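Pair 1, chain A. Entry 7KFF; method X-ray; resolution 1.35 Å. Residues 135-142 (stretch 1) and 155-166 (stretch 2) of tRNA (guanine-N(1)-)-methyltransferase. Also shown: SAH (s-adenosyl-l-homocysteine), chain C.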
# COMPACT_ATOMS: atom_id res chain seq x y z
N LYS A 135 -16.22 17.01 -13.35
CA LYS A 135 -15.04 17.41 -12.62
C LYS A 135 -14.02 16.28 -12.62
O LYS A 135 -14.38 15.11 -12.60
CB LYS A 135 -15.40 17.73 -11.18
CG LYS A 135 -16.32 18.93 -11.00
CD LYS A 135 -16.66 19.16 -9.54
CE LYS A 135 -17.51 20.40 -9.36
NZ LYS A 135 -17.98 20.56 -7.96
N PRO A 136 -12.73 16.60 -12.63
CA PRO A 136 -11.71 15.56 -12.45
C PRO A 136 -11.77 14.99 -11.05
O PRO A 136 -12.33 15.59 -10.13
CB PRO A 136 -10.39 16.30 -12.69
CG PRO A 136 -10.72 17.74 -12.49
CD PRO A 136 -12.15 17.95 -12.80
N LEU A 137 -11.16 13.83 -10.89
CA LEU A 137 -11.08 13.16 -9.60
C LEU A 137 -9.79 13.58 -8.90
O LEU A 137 -8.71 13.50 -9.50
CB LEU A 137 -11.08 11.64 -9.78
CG LEU A 137 -10.99 10.78 -8.53
CD1 LEU A 137 -12.22 10.97 -7.65
CD2 LEU A 137 -10.84 9.31 -8.90
N LEU A 138 -9.90 14.02 -7.64
CA LEU A 138 -8.77 14.31 -6.78
C LEU A 138 -8.68 13.24 -5.70
O LEU A 138 -9.62 13.09 -4.90
CB LEU A 138 -8.89 15.69 -6.14
CG LEU A 138 -7.81 16.05 -5.14
CD1 LEU A 138 -6.45 16.15 -5.82
CD2 LEU A 138 -8.12 17.35 -4.41
N LEU A 139 -7.57 12.50 -5.70
CA LEU A 139 -7.29 11.52 -4.66
C LEU A 139 -6.28 12.09 -3.68
O LEU A 139 -5.23 12.60 -4.08
CB LEU A 139 -6.78 10.21 -5.25
CG LEU A 139 -7.81 9.52 -6.14
CD1 LEU A 139 -7.24 8.22 -6.66
CD2 LEU A 139 -9.13 9.26 -5.44
N VAL A 140 -6.63 12.03 -2.40
CA VAL A 140 -5.82 12.56 -1.31
C VAL A 140 -5.47 11.41 -0.39
O VAL A 140 -6.29 11.02 0.45
CB VAL A 140 -6.55 13.68 -0.55
CG1 VAL A 140 -5.63 14.25 0.52
CG2 VAL A 140 -7.07 14.77 -1.49
N PRO A 141 -4.28 10.83 -0.51
CA PRO A 141 -3.90 9.75 0.40
C PRO A 141 -3.84 10.25 1.84
O PRO A 141 -3.28 11.31 2.13
CB PRO A 141 -2.53 9.32 -0.12
CG PRO A 141 -2.53 9.71 -1.56
CD PRO A 141 -3.32 10.99 -1.63
N THR A 142 -4.45 9.48 2.74
CA THR A 142 -4.37 9.78 4.15
C THR A 142 -4.76 8.52 4.91
O THR A 142 -5.69 7.81 4.47
CB THR A 142 -5.29 10.92 4.57
OG1 THR A 142 -5.49 10.82 5.97
CG2 THR A 142 -6.62 10.91 3.88
N ALA A 155 -13.77 1.29 -10.32
CA ALA A 155 -14.39 2.58 -10.61
C ALA A 155 -13.39 3.55 -11.25
O ALA A 155 -13.67 4.18 -12.27
CB ALA A 155 -14.96 3.20 -9.33
N TRP A 156 -12.22 3.68 -10.63
CA TRP A 156 -11.27 4.70 -11.05
C TRP A 156 -10.60 4.36 -12.38
O TRP A 156 -10.10 5.26 -13.05
CB TRP A 156 -10.26 4.98 -9.95
CG TRP A 156 -10.93 5.48 -8.69
CD1 TRP A 156 -12.19 6.01 -8.59
CD2 TRP A 156 -10.40 5.47 -7.36
NE1 TRP A 156 -12.47 6.34 -7.28
CE2 TRP A 156 -11.38 6.00 -6.51
CE3 TRP A 156 -9.17 5.07 -6.81
CZ2 TRP A 156 -11.19 6.12 -5.14
CZ3 TRP A 156 -8.98 5.20 -5.45
CH2 TRP A 156 -10.00 5.71 -4.62
N SER A 157 -10.59 3.08 -12.78
CA SER A 157 -10.07 2.72 -14.09
C SER A 157 -10.85 3.39 -15.22
O SER A 157 -10.35 3.45 -16.35
CB SER A 157 -10.04 1.20 -14.29
OG SER A 157 -11.32 0.64 -14.44
N ASN A 158 -12.05 3.91 -14.92
CA ASN A 158 -12.87 4.61 -15.91
C ASN A 158 -12.60 6.11 -15.99
O ASN A 158 -13.19 6.79 -16.84
CB ASN A 158 -14.34 4.37 -15.59
CG ASN A 158 -14.74 2.94 -15.79
OD1 ASN A 158 -14.88 2.48 -16.92
ND2 ASN A 158 -14.93 2.21 -14.70
N GLU A 159 -11.76 6.64 -15.12
CA GLU A 159 -11.53 8.07 -15.09
C GLU A 159 -10.65 8.52 -16.25
O GLU A 159 -9.70 7.84 -16.64
CB GLU A 159 -10.86 8.46 -13.78
CG GLU A 159 -11.71 8.23 -12.54
CD GLU A 159 -12.86 9.23 -12.36
OE1 GLU A 159 -12.92 10.26 -13.07
OE2 GLU A 159 -13.71 8.98 -11.47
N GLU A 160 -10.95 9.71 -16.78
CA GLU A 160 -10.07 10.32 -17.76
C GLU A 160 -8.91 11.08 -17.13
O GLU A 160 -7.86 11.21 -17.76
CB GLU A 160 -10.86 11.31 -18.61
CG GLU A 160 -12.01 10.71 -19.36
CD GLU A 160 -12.75 11.75 -20.19
OE1 GLU A 160 -13.83 11.43 -20.71
OE2 GLU A 160 -12.24 12.89 -20.31
N HIS A 161 -9.10 11.62 -15.93
CA HIS A 161 -8.12 12.49 -15.29
C HIS A 161 -8.20 12.29 -13.79
O HIS A 161 -9.23 12.60 -13.17
CB HIS A 161 -8.41 13.96 -15.62
CG HIS A 161 -7.31 14.88 -15.24
ND1 HIS A 161 -7.48 16.25 -15.14
CD2 HIS A 161 -6.02 14.64 -14.93
CE1 HIS A 161 -6.33 16.80 -14.81
NE2 HIS A 161 -5.43 15.85 -14.66
N ILE A 162 -7.10 11.80 -13.22
CA ILE A 162 -6.93 11.66 -11.78
C ILE A 162 -5.76 12.54 -11.35
O ILE A 162 -4.66 12.44 -11.91
CB ILE A 162 -6.72 10.20 -11.34
CG1 ILE A 162 -7.83 9.29 -11.87
CG2 ILE A 162 -6.67 10.16 -9.81
CD1 ILE A 162 -7.66 7.82 -11.51
N VAL A 163 -6.00 13.39 -10.36
CA VAL A 163 -4.98 14.21 -9.72
C VAL A 163 -4.76 13.66 -8.32
O VAL A 163 -5.73 13.28 -7.64
CB VAL A 163 -5.41 15.69 -9.70
CG1 VAL A 163 -4.38 16.54 -9.00
CG2 VAL A 163 -5.66 16.19 -11.14
N PHE A 164 -3.51 13.60 -7.91
CA PHE A 164 -3.12 13.16 -6.57
C PHE A 164 -2.44 14.28 -5.82
O PHE A 164 -1.50 14.89 -6.33
CB PHE A 164 -2.14 11.99 -6.64
CG PHE A 164 -2.69 10.74 -7.26
CD1 PHE A 164 -2.63 10.56 -8.62
CD2 PHE A 164 -3.17 9.71 -6.47
CE1 PHE A 164 -3.08 9.38 -9.21
CE2 PHE A 164 -3.61 8.52 -7.05
CZ PHE A 164 -3.55 8.36 -8.42
N ALA A 165 -2.89 14.55 -4.59
CA ALA A 165 -2.27 15.52 -3.70
C ALA A 165 -1.51 14.76 -2.62
O ALA A 165 -2.13 14.15 -1.75
CB ALA A 165 -3.33 16.44 -3.07
N CYS A 166 -0.18 14.79 -2.67
CA CYS A 166 0.65 13.99 -1.78
C CYS A 166 1.02 14.74 -0.50
O CYS A 166 1.74 15.73 -0.55
CB CYS A 166 1.94 13.54 -2.45
SG CYS A 166 1.69 12.57 -3.93
N SAH C . -0.22 12.27 11.95
CA SAH C . -0.78 11.60 10.78
CB SAH C . 0.39 11.15 9.94
CG SAH C . 0.46 11.74 8.55
SD SAH C . 1.59 10.65 7.69
C SAH C . -1.64 10.39 11.10
O SAH C . -1.16 9.42 11.68
OXT SAH C . -2.82 10.36 10.77
C5' SAH C . 2.03 11.76 6.36
C4' SAH C . 1.30 11.49 5.06
O4' SAH C . 1.60 10.19 4.57
C3' SAH C . -0.23 11.56 5.08
O3' SAH C . -0.68 12.87 5.10
C2' SAH C . -0.57 10.79 3.80
O2' SAH C . -0.36 11.58 2.66
C1' SAH C . 0.49 9.70 3.84
N9 SAH C . 0.01 8.47 4.50
C8 SAH C . 0.44 7.96 5.70
N7 SAH C . -0.18 6.78 5.92
C5 SAH C . -1.02 6.55 4.87
C6 SAH C . -1.89 5.52 4.57
N6 SAH C . -2.10 4.45 5.37
N1 SAH C . -2.60 5.59 3.39
C2 SAH C . -2.42 6.65 2.53
N3 SAH C . -1.56 7.66 2.81
C4 SAH C . -0.88 7.60 3.97
O HOH W 1 -2.16 13.46 0.96

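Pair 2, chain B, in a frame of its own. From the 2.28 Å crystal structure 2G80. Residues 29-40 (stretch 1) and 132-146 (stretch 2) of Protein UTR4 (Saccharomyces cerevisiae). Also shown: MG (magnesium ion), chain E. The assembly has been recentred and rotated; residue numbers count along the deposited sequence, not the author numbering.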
# COMPACT_ATOMS: atom_id res chain seq x y z
N ASP B 29 -16.09 17.41 11.46
CA ASP B 29 -16.11 17.69 9.97
C ASP B 29 -17.29 16.96 9.25
O ASP B 29 -18.15 16.32 9.92
CB ASP B 29 -14.73 17.38 9.36
CG ASP B 29 -14.33 15.89 9.44
OD1 ASP B 29 -15.02 15.06 8.83
OD2 ASP B 29 -13.30 15.56 10.06
N ASN B 30 -17.33 17.05 7.91
CA ASN B 30 -18.41 16.43 7.11
C ASN B 30 -18.58 14.90 7.25
O ASN B 30 -19.69 14.38 7.01
CB ASN B 30 -18.28 16.78 5.61
CG ASN B 30 -18.48 18.28 5.31
OD1 ASN B 30 -18.98 19.06 6.13
ND2 ASN B 30 -18.09 18.68 4.10
N TYR B 31 -17.51 14.19 7.63
CA TYR B 31 -17.54 12.71 7.74
C TYR B 31 -17.02 12.20 9.08
O TYR B 31 -16.10 12.78 9.67
CB TYR B 31 -16.72 12.12 6.58
CG TYR B 31 -17.25 12.52 5.22
CD1 TYR B 31 -18.37 11.90 4.68
CD2 TYR B 31 -16.66 13.58 4.50
CE1 TYR B 31 -18.90 12.28 3.43
CE2 TYR B 31 -17.18 13.98 3.24
CZ TYR B 31 -18.30 13.33 2.71
OH TYR B 31 -18.84 13.70 1.49
N SER B 32 -17.61 11.12 9.60
CA SER B 32 -17.07 10.50 10.81
C SER B 32 -15.77 9.73 10.47
O SER B 32 -14.86 9.68 11.29
CB SER B 32 -18.06 9.57 11.52
OG SER B 32 -18.22 8.31 10.89
N THR B 33 -15.70 9.18 9.25
CA THR B 33 -14.67 8.24 8.86
C THR B 33 -14.16 8.46 7.45
O THR B 33 -14.90 8.87 6.56
CB THR B 33 -15.24 6.83 9.00
OG1 THR B 33 -15.77 6.69 10.32
CG2 THR B 33 -14.18 5.74 8.76
N TYR B 34 -12.87 8.17 7.28
CA TYR B 34 -12.15 8.26 6.04
C TYR B 34 -11.45 6.94 5.73
O TYR B 34 -10.81 6.34 6.60
CB TYR B 34 -11.13 9.39 6.11
CG TYR B 34 -11.78 10.75 6.28
CD1 TYR B 34 -12.03 11.27 7.55
CD2 TYR B 34 -12.22 11.48 5.15
CE1 TYR B 34 -12.69 12.52 7.72
CE2 TYR B 34 -12.84 12.74 5.29
CZ TYR B 34 -13.06 13.26 6.57
OH TYR B 34 -13.66 14.49 6.70
N LEU B 35 -11.60 6.51 4.48
CA LEU B 35 -11.02 5.31 3.94
C LEU B 35 -10.08 5.78 2.84
O LEU B 35 -10.47 6.51 1.92
CB LEU B 35 -12.11 4.40 3.38
CG LEU B 35 -11.67 3.04 2.84
CD1 LEU B 35 -11.12 2.17 3.99
CD2 LEU B 35 -12.85 2.35 2.15
N LEU B 36 -8.83 5.36 2.92
CA LEU B 36 -7.82 5.83 1.96
C LEU B 36 -7.16 4.72 1.20
O LEU B 36 -6.72 3.74 1.78
CB LEU B 36 -6.73 6.61 2.69
CG LEU B 36 -7.15 7.79 3.57
CD1 LEU B 36 -5.89 8.38 4.25
CD2 LEU B 36 -7.83 8.85 2.78
N ASP B 37 -7.12 4.89 -0.12
CA ASP B 37 -6.26 4.11 -0.99
C ASP B 37 -4.81 4.59 -0.71
O ASP B 37 -4.62 5.72 -0.19
CB ASP B 37 -6.63 4.38 -2.45
CG ASP B 37 -5.69 3.70 -3.43
OD1 ASP B 37 -5.33 2.51 -3.20
OD2 ASP B 37 -5.30 4.37 -4.40
N ILE B 38 -3.80 3.75 -1.03
CA ILE B 38 -2.38 4.14 -0.86
C ILE B 38 -1.78 4.76 -2.12
O ILE B 38 -1.51 5.96 -2.15
CB ILE B 38 -1.46 2.97 -0.36
CG1 ILE B 38 -1.92 2.54 1.04
CG2 ILE B 38 0.05 3.44 -0.30
CD1 ILE B 38 -1.23 1.34 1.63
N GLU B 39 -1.59 3.92 -3.14
CA GLU B 39 -0.80 4.26 -4.33
C GLU B 39 -1.52 5.24 -5.23
O GLU B 39 -2.62 4.97 -5.63
CB GLU B 39 -0.39 2.99 -5.10
CG GLU B 39 0.32 1.89 -4.23
CD GLU B 39 -0.61 0.81 -3.56
OE1 GLU B 39 -1.83 1.06 -3.27
OE2 GLU B 39 -0.10 -0.32 -3.33
N GLY B 40 -0.90 6.38 -5.53
CA GLY B 40 -1.57 7.45 -6.32
C GLY B 40 -2.54 8.30 -5.50
O GLY B 40 -3.16 9.24 -6.02
N ASP B 132 -0.47 15.17 7.29
CA ASP B 132 -1.25 16.09 8.13
C ASP B 132 -2.70 15.65 8.29
O ASP B 132 -3.27 15.77 9.37
CB ASP B 132 -1.26 17.51 7.54
CG ASP B 132 0.10 18.18 7.54
OD1 ASP B 132 1.06 17.74 8.23
OD2 ASP B 132 0.20 19.20 6.81
N PHE B 133 -3.29 15.18 7.18
CA PHE B 133 -4.66 14.66 7.13
C PHE B 133 -4.84 13.47 8.08
O PHE B 133 -5.76 13.45 8.88
CB PHE B 133 -4.98 14.26 5.69
CG PHE B 133 -6.34 13.66 5.49
CD1 PHE B 133 -6.52 12.27 5.60
CD2 PHE B 133 -7.44 14.47 5.16
CE1 PHE B 133 -7.77 11.70 5.38
CE2 PHE B 133 -8.69 13.91 4.96
CZ PHE B 133 -8.86 12.53 5.05
N ILE B 134 -3.95 12.48 7.96
CA ILE B 134 -3.93 11.28 8.80
C ILE B 134 -3.74 11.62 10.28
O ILE B 134 -4.36 11.00 11.12
CB ILE B 134 -2.83 10.28 8.30
CG1 ILE B 134 -3.27 9.65 6.96
CG2 ILE B 134 -2.57 9.14 9.30
CD1 ILE B 134 -2.14 8.89 6.22
N LYS B 135 -2.86 12.58 10.58
CA LYS B 135 -2.64 13.02 11.96
C LYS B 135 -3.81 13.79 12.57
O LYS B 135 -3.90 13.81 13.79
CB LYS B 135 -1.38 13.88 12.10
CG LYS B 135 -0.07 13.12 11.96
CD LYS B 135 1.12 14.03 12.34
CE LYS B 135 2.40 13.23 12.40
NZ LYS B 135 3.56 14.01 12.93
N ARG B 136 -4.65 14.45 11.76
CA ARG B 136 -5.75 15.27 12.30
C ARG B 136 -7.14 14.65 12.32
O ARG B 136 -7.94 15.01 13.19
CB ARG B 136 -5.82 16.64 11.62
CG ARG B 136 -6.40 16.73 10.25
CD ARG B 136 -6.60 18.18 9.89
NE ARG B 136 -7.06 18.26 8.51
CZ ARG B 136 -6.28 18.24 7.44
NH1 ARG B 136 -4.95 18.18 7.55
NH2 ARG B 136 -6.83 18.28 6.24
N LYS B 137 -7.44 13.74 11.38
CA LYS B 137 -8.75 13.13 11.30
C LYS B 137 -8.89 12.06 12.39
O LYS B 137 -7.95 11.32 12.66
CB LYS B 137 -9.02 12.57 9.91
CG LYS B 137 -9.09 13.62 8.80
CD LYS B 137 -10.15 14.68 9.06
CE LYS B 137 -10.28 15.61 7.91
NZ LYS B 137 -11.35 16.58 8.25
N LYS B 138 -10.07 11.96 12.98
CA LYS B 138 -10.30 11.02 14.07
C LYS B 138 -10.39 9.56 13.72
O LYS B 138 -9.96 8.73 14.51
CB LYS B 138 -11.48 11.51 14.91
CG LYS B 138 -10.94 12.66 15.77
CD LYS B 138 -11.92 13.49 16.35
CE LYS B 138 -11.25 14.69 16.96
NZ LYS B 138 -10.15 14.43 17.90
N ARG B 139 -10.93 9.23 12.55
CA ARG B 139 -11.06 7.84 12.15
C ARG B 139 -10.56 7.66 10.72
O ARG B 139 -11.18 8.14 9.77
CB ARG B 139 -12.47 7.30 12.38
CG ARG B 139 -12.90 7.33 13.86
CD ARG B 139 -13.47 5.99 14.31
NE ARG B 139 -14.51 5.55 13.39
CZ ARG B 139 -14.91 4.30 13.18
NH1 ARG B 139 -14.36 3.24 13.81
NH2 ARG B 139 -15.88 4.10 12.29
N VAL B 140 -9.41 7.01 10.61
CA VAL B 140 -8.72 6.79 9.33
C VAL B 140 -8.36 5.31 9.18
O VAL B 140 -7.62 4.79 9.99
CB VAL B 140 -7.42 7.61 9.24
CG1 VAL B 140 -6.61 7.26 7.94
CG2 VAL B 140 -7.75 9.11 9.31
N PHE B 141 -8.86 4.71 8.10
CA PHE B 141 -8.61 3.34 7.70
C PHE B 141 -7.98 3.31 6.31
O PHE B 141 -8.29 4.13 5.45
CB PHE B 141 -9.92 2.53 7.71
CG PHE B 141 -10.52 2.39 9.07
CD1 PHE B 141 -10.26 1.28 9.83
CD2 PHE B 141 -11.30 3.42 9.61
CE1 PHE B 141 -10.80 1.14 11.09
CE2 PHE B 141 -11.85 3.30 10.89
CZ PHE B 141 -11.60 2.17 11.63
N ILE B 142 -7.08 2.35 6.11
CA ILE B 142 -6.38 2.16 4.83
C ILE B 142 -6.95 0.91 4.14
O ILE B 142 -7.31 -0.05 4.83
CB ILE B 142 -4.85 2.00 5.06
CG1 ILE B 142 -4.28 3.16 5.92
CG2 ILE B 142 -4.08 1.95 3.73
CD1 ILE B 142 -4.37 4.55 5.33
N TYR B 143 -7.13 0.99 2.81
CA TYR B 143 -7.52 -0.15 1.97
C TYR B 143 -6.59 -0.18 0.76
O TYR B 143 -6.60 0.76 -0.04
CB TYR B 143 -8.98 -0.06 1.51
CG TYR B 143 -9.55 -1.24 0.70
CD1 TYR B 143 -9.13 -2.57 0.91
CD2 TYR B 143 -10.63 -1.03 -0.16
CE1 TYR B 143 -9.70 -3.65 0.20
CE2 TYR B 143 -11.23 -2.10 -0.85
CZ TYR B 143 -10.77 -3.40 -0.67
OH TYR B 143 -11.35 -4.40 -1.37
N SER B 144 -5.81 -1.26 0.61
CA SER B 144 -4.82 -1.38 -0.48
C SER B 144 -4.67 -2.82 -1.01
O SER B 144 -5.10 -3.74 -0.37
CB SER B 144 -3.46 -0.88 0.04
OG SER B 144 -2.50 -0.79 -1.00
N SER B 145 -4.05 -2.98 -2.19
CA SER B 145 -3.72 -4.32 -2.74
C SER B 145 -2.59 -4.98 -1.94
O SER B 145 -2.52 -6.21 -1.84
CB SER B 145 -3.33 -4.25 -4.23
OG SER B 145 -2.20 -3.40 -4.43
N GLY B 146 -1.72 -4.17 -1.33
CA GLY B 146 -0.67 -4.68 -0.46
C GLY B 146 -1.27 -5.24 0.81
O GLY B 146 -2.29 -4.70 1.30
MG MG E . -4.32 3.82 -6.25
O HOH W 2 -12.37 13.63 11.84
O HOH W 3 -12.59 10.80 10.87
O HOH W 4 -3.71 2.12 -5.40
O HOH W 5 -4.49 -0.58 -4.15
O HOH W 6 -6.09 2.80 -6.59
O HOH W 7 -3.50 3.47 -8.00

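The sharpest difference lies where an aromatic residue of stretch 2 meets the first strand. In pair 1, Trp156(A) offers one ring face to two leucines. Leu137(A) CD2 sits 3.7 Å from the centroid of the five-membered ring of Trp156(A), and Leu139(A) CD2 sits 3.9 Å from the centroid of its six-membered ring. In pair 2 the matching residue, Phe133(B), offers an edge instead. That edge meets the face of Tyr34(B), which takes the place of Leu137(A). The ring planes stand at 81° and the centroids are 5.1 Å apart. Leu36(B), which matches Leu139(A), still packs here, with CD2 3.9 Å from CE1 of Phe133(B).

The shared frame is two parallel strands preceded, in stretch 2, by the end of a helix. The strand axes approach to 4.7 Å in both pairs. They cross at -29° in pair 1 and -24° in pair 2. Fourteen central residues superpose with an RMSD of 0.7 Å. Leu137(A), Leu138(A) and Leu139(A) match Tyr34(B), Leu35(B) and Leu36(B). Ile162(A), Val163(A) and Phe164(A) match Val140(B), Phe141(B) and Ile142(B).

Four backbone hydrogen bonds recur at matching positions. Leu137(A) N donates to His161(A) O at 3.2 Å; Tyr34(B) N donates to Arg139(B) O at 3.0 Å. At the other end, Ala165(A) N donates to Leu139(A) O at 3.1 Å, and Tyr143(B) N donates to Leu36(B) O at 3.0 Å.

Beside the helix end, Glu159(A) matches Lys137(B). Glu159(A) OE2 lies 3.9 Å from Leu137(A) CD2, and its carboxylate is hydrogen-bonded elsewhere in the structure. Lys137(B) NZ forms a salt bridge with Asp29(B) OD2 at 2.8 Å. The tyrosine hydroxyl extends this polar cluster: Tyr34(B) OH donates to Asp29(B) OD1 at 2.6 Å. A leucine has no such group.

On the face carrying Leu138(A) and Leu35(B), the two leucines share the t, p rotamer. Leu138(A) CD1 lies 3.8 Å from Val163(A) CG1. Leu35(B) CD1 meets the larger Phe141(B) at its CB, 3.9 Å away.

At the C-terminal ends of the strands in pair 1, and around the C-terminal end of the first strand in pair 2, each pair holds a bound group, but in a different way. In pair 1, O2' of SAH donates to Pro141(A) O at 3.0 Å. Water 1 donates to Pro141(A) O at 2.7 Å and to Ala165(A) O at 2.8 Å, linking the stretches. In pair 2, Asp37(B), matching Val140(A), binds magnesium through OD2 at 2.2 Å. Glu39(B) O binds the same MG at 2.1 Å. The Glu39(B) side chain turns to stretch 2, where Ser144(B) OG donates to Glu39(B) OE1 at 3.0 Å.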